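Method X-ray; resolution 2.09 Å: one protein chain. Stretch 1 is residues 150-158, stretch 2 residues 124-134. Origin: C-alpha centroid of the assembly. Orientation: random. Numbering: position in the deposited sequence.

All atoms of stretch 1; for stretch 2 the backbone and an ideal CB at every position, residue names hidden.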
# COMPACT_ATOMS: atom_id res chain seq x y z
N SER B 150 6.50 -16.72 -3.33
CA SER B 150 7.64 -17.61 -3.10
C SER B 150 9.02 -16.97 -3.22
O SER B 150 10.02 -17.60 -2.86
CB SER B 150 7.56 -18.78 -4.08
OG SER B 150 7.69 -18.32 -5.41
N ASP B 151 9.10 -15.75 -3.74
CA ASP B 151 10.40 -15.16 -4.02
C ASP B 151 10.90 -14.27 -2.89
O ASP B 151 11.93 -13.62 -3.03
CB ASP B 151 10.34 -14.37 -5.33
CG ASP B 151 9.37 -13.21 -5.26
OD1 ASP B 151 9.58 -12.24 -6.01
OD2 ASP B 151 8.42 -13.27 -4.46
N ASN B 152 10.17 -14.23 -1.78
CA ASN B 152 10.61 -13.47 -0.62
C ASN B 152 11.83 -14.09 0.03
O ASN B 152 11.97 -15.31 0.08
CB ASN B 152 9.49 -13.34 0.41
CG ASN B 152 8.35 -12.47 -0.06
OD1 ASN B 152 8.49 -11.70 -1.02
ND2 ASN B 152 7.21 -12.56 0.61
N VAL B 153 12.72 -13.23 0.53
CA VAL B 153 13.86 -13.70 1.29
C VAL B 153 13.50 -13.73 2.77
O VAL B 153 13.42 -12.69 3.42
CB VAL B 153 15.10 -12.81 1.08
CG1 VAL B 153 16.25 -13.27 1.96
CG2 VAL B 153 15.50 -12.82 -0.39
N ILE B 154 13.27 -14.92 3.29
CA ILE B 154 12.90 -15.09 4.69
C ILE B 154 14.10 -15.54 5.51
O ILE B 154 14.72 -16.57 5.21
CB ILE B 154 11.76 -16.10 4.86
CG1 ILE B 154 10.68 -15.87 3.79
CG2 ILE B 154 11.16 -16.00 6.25
CD1 ILE B 154 9.58 -16.90 3.80
N LEU B 155 14.43 -14.77 6.54
CA LEU B 155 15.60 -15.06 7.36
C LEU B 155 15.20 -15.31 8.81
O LEU B 155 14.15 -14.86 9.26
CB LEU B 155 16.60 -13.90 7.30
CG LEU B 155 17.05 -13.47 5.91
CD1 LEU B 155 17.95 -12.25 6.01
CD2 LEU B 155 17.77 -14.60 5.19
N SER B 156 16.06 -16.03 9.53
CA SER B 156 15.85 -16.28 10.95
C SER B 156 15.93 -14.98 11.73
O SER B 156 16.60 -14.04 11.31
CB SER B 156 16.89 -17.29 11.46
OG SER B 156 16.71 -17.55 12.84
N VAL B 157 15.24 -14.91 12.87
CA VAL B 157 15.28 -13.72 13.71
C VAL B 157 16.66 -13.52 14.34
O VAL B 157 16.99 -12.41 14.76
CB VAL B 157 14.21 -13.77 14.82
CG1 VAL B 157 12.82 -13.86 14.23
CG2 VAL B 157 14.47 -14.95 15.75
N ASP B 158 17.45 -14.58 14.41
CA ASP B 158 18.78 -14.52 15.00
C ASP B 158 19.86 -14.29 13.95
O ASP B 158 21.04 -14.44 14.23
CB ASP B 158 19.09 -15.81 15.77
CG ASP B 158 18.19 -16.00 16.98
OD1 ASP B 158 17.70 -14.99 17.53
OD2 ASP B 158 17.99 -17.16 17.38
N UNK B 124 9.69 -7.47 10.30
CA UNK B 124 10.31 -8.32 11.30
C UNK B 124 9.40 -8.53 12.50
O UNK B 124 8.83 -7.58 13.02
CB UNK B 124 11.64 -7.72 11.75
N UNK B 125 9.26 -9.77 12.93
CA UNK B 125 8.56 -10.06 14.17
C UNK B 125 9.28 -11.17 14.94
O UNK B 125 10.45 -11.45 14.69
CB UNK B 125 7.11 -10.46 13.89
N UNK B 126 8.57 -11.79 15.87
CA UNK B 126 9.14 -12.85 16.69
C UNK B 126 9.48 -14.08 15.84
O UNK B 126 10.33 -14.88 16.21
CB UNK B 126 8.17 -13.23 17.81
N UNK B 127 8.81 -14.20 14.70
CA UNK B 127 8.87 -15.41 13.89
C UNK B 127 10.00 -15.40 12.87
O UNK B 127 10.76 -16.37 12.77
CB UNK B 127 7.54 -15.61 13.17
N UNK B 128 10.11 -14.33 12.09
CA UNK B 128 11.12 -14.26 11.04
C UNK B 128 11.33 -12.84 10.52
O UNK B 128 10.51 -11.95 10.77
CB UNK B 128 10.73 -15.18 9.88
N UNK B 129 12.42 -12.64 9.79
CA UNK B 129 12.66 -11.41 9.06
C UNK B 129 12.35 -11.63 7.58
O UNK B 129 12.98 -12.45 6.92
CB UNK B 129 14.10 -10.94 9.25
N UNK B 130 11.36 -10.90 7.07
CA UNK B 130 10.93 -11.09 5.69
C UNK B 130 11.36 -9.93 4.79
O UNK B 130 10.99 -8.77 5.03
CB UNK B 130 9.41 -11.25 5.64
N UNK B 131 12.13 -10.25 3.76
CA UNK B 131 12.56 -9.27 2.77
C UNK B 131 11.87 -9.57 1.45
O UNK B 131 12.10 -10.62 0.84
CB UNK B 131 14.08 -9.28 2.60
N UNK B 132 11.01 -8.65 1.01
CA UNK B 132 10.13 -8.91 -0.13
C UNK B 132 10.46 -8.02 -1.33
O UNK B 132 10.38 -6.80 -1.24
CB UNK B 132 8.67 -8.70 0.28
N UNK B 133 10.81 -8.64 -2.46
CA UNK B 133 11.07 -7.89 -3.69
C UNK B 133 9.77 -7.39 -4.34
O UNK B 133 8.69 -7.84 -3.97
CB UNK B 133 11.84 -8.76 -4.68
N UNK B 134 9.89 -6.47 -5.28
CA UNK B 134 8.72 -5.92 -5.96
C UNK B 134 8.91 -5.88 -7.47
O UNK B 134 10.01 -6.09 -7.98
CB UNK B 134 8.42 -4.51 -5.44

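Stretch 1 runs antiparallel to stretch 2, and the backbone alone fixes the register. Position 129 pairs with L155 through two hydrogen bonds, 129 N to L155 O (2.9 Å) and L155 N to 129 O (2.8 Å); position 131 pairs with V153 in the same way, 131 N to V153 O (2.8 Å) and V153 N to 131 O (2.7 Å). Side chains at 129 and 131 therefore share one sheet face with V153 and L155, and 130 shares the other with I154.

Position 124 has an extended backbone, and its ideal CB finds nothing of stretch 1 within 5.5 Å, so many residues would serve; it is C124. At 125, 126 and 127 the CA-to-CB bonds point away, and stretch 1 sets little demand beyond tolerance of a turn, where polar residues are common. The deposited residues are N125, H126 and D127. N125 braces the turn: its OD1 accepts hydrogen bonds from D127 N (2.9 Å) and from the backbone N of position 128 (3.0 Å). What stretch 1 meets here is mainly backbone, with V157 CG1 lying 3.3 Å from H126 O. A water links the two backbones, donating to D127 O (3.0 Å) and accepting from V157 N (2.7 Å).

At 128 the ideal CB lies 3.5 Å from L155 O and 3.7 Å from I154 CG2. A small apolar group fits comfortably against these atoms. The residue is A128, whose CB packs on I154 CG2 at 3.8 Å.

Position 129 directs its CB to the face of V153 and L155, so a beta-branched or other aliphatic residue would suit both the extended backbone and the apolar neighbour. It is I129, with its CB 4.3 Å from L155 CB and its CD1 reaching 3.7 Å from S156 O.

Position 130 turns to the face of I154, with the ideal CB 5.1 Å from I154 CG2. This looser site could take threonine, valine or a longer polar residue. T130 is found; its OG1 is 4.3 Å from I154 CG2.

Position 131 returns to the face of V153 and L155, again inviting an aliphatic side chain. I131 answers, placing its CB 4.0 Å from V153 CB and extending its CD1 to 4.1 Å from L155 CD1, so it touches both.

At 132 the ideal CB is only 3.3 Å from N152 OD1, an acceptor. A short side chain carrying a donor, such as serine or threonine, is the natural choice. S132 uses its OG to donate to N152 OD1 at 2.8 Å.

Position 133 points toward stretch 1, its phi of -75° is compatible with proline, and its ideal CB is 4.4 Å from D151 OD1; compact residues would suit. P133 brings its CG to 3.2 Å from D151 OD1 and its CD to 3.4 Å from N152 OD1.

Position 134 points away and is unconstrained by stretch 1; it is T134, whose OG1 is hydrogen-bonded elsewhere.

Stretch 2 124-134: CNHDAITISPT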
# COMPACT_ATOMS: atom_id res chain seq x y z
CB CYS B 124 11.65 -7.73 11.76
SG CYS B 124 12.43 -8.57 13.16
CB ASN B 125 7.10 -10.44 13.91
CG ASN B 125 6.95 -11.57 12.89
OD1 ASN B 125 7.87 -12.34 12.65
ND2 ASN B 125 5.76 -11.67 12.31
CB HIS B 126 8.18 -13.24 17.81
CG HIS B 126 6.86 -13.76 17.32
ND1 HIS B 126 6.70 -15.05 16.85
CD2 HIS B 126 5.65 -13.17 17.21
CE1 HIS B 126 5.44 -15.23 16.49
NE2 HIS B 126 4.79 -14.10 16.69
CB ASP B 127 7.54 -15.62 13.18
CG ASP B 127 7.49 -16.92 12.40
OD1 ASP B 127 7.39 -17.99 13.04
OD2 ASP B 127 7.55 -16.87 11.16
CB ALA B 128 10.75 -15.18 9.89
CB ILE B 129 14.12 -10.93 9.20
CG1 ILE B 129 14.47 -10.71 10.68
CG2 ILE B 129 14.33 -9.65 8.41
CD1 ILE B 129 15.92 -10.39 10.92
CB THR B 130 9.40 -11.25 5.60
OG1 THR B 130 8.98 -12.31 6.46
CG2 THR B 130 8.99 -11.57 4.17
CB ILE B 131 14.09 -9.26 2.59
CG1 ILE B 131 14.78 -9.25 3.96
CG2 ILE B 131 14.52 -8.07 1.76
CD1 ILE B 131 16.29 -9.21 3.89
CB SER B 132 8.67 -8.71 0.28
OG SER B 132 7.79 -9.04 -0.77
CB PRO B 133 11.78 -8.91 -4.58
CG PRO B 133 11.22 -10.22 -4.14
CD PRO B 133 10.98 -10.09 -2.66
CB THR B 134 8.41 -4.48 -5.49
OG1 THR B 134 9.53 -3.63 -5.76
CG2 THR B 134 8.10 -4.45 -4.00
O HOH W 1 13.61 -17.02 13.20
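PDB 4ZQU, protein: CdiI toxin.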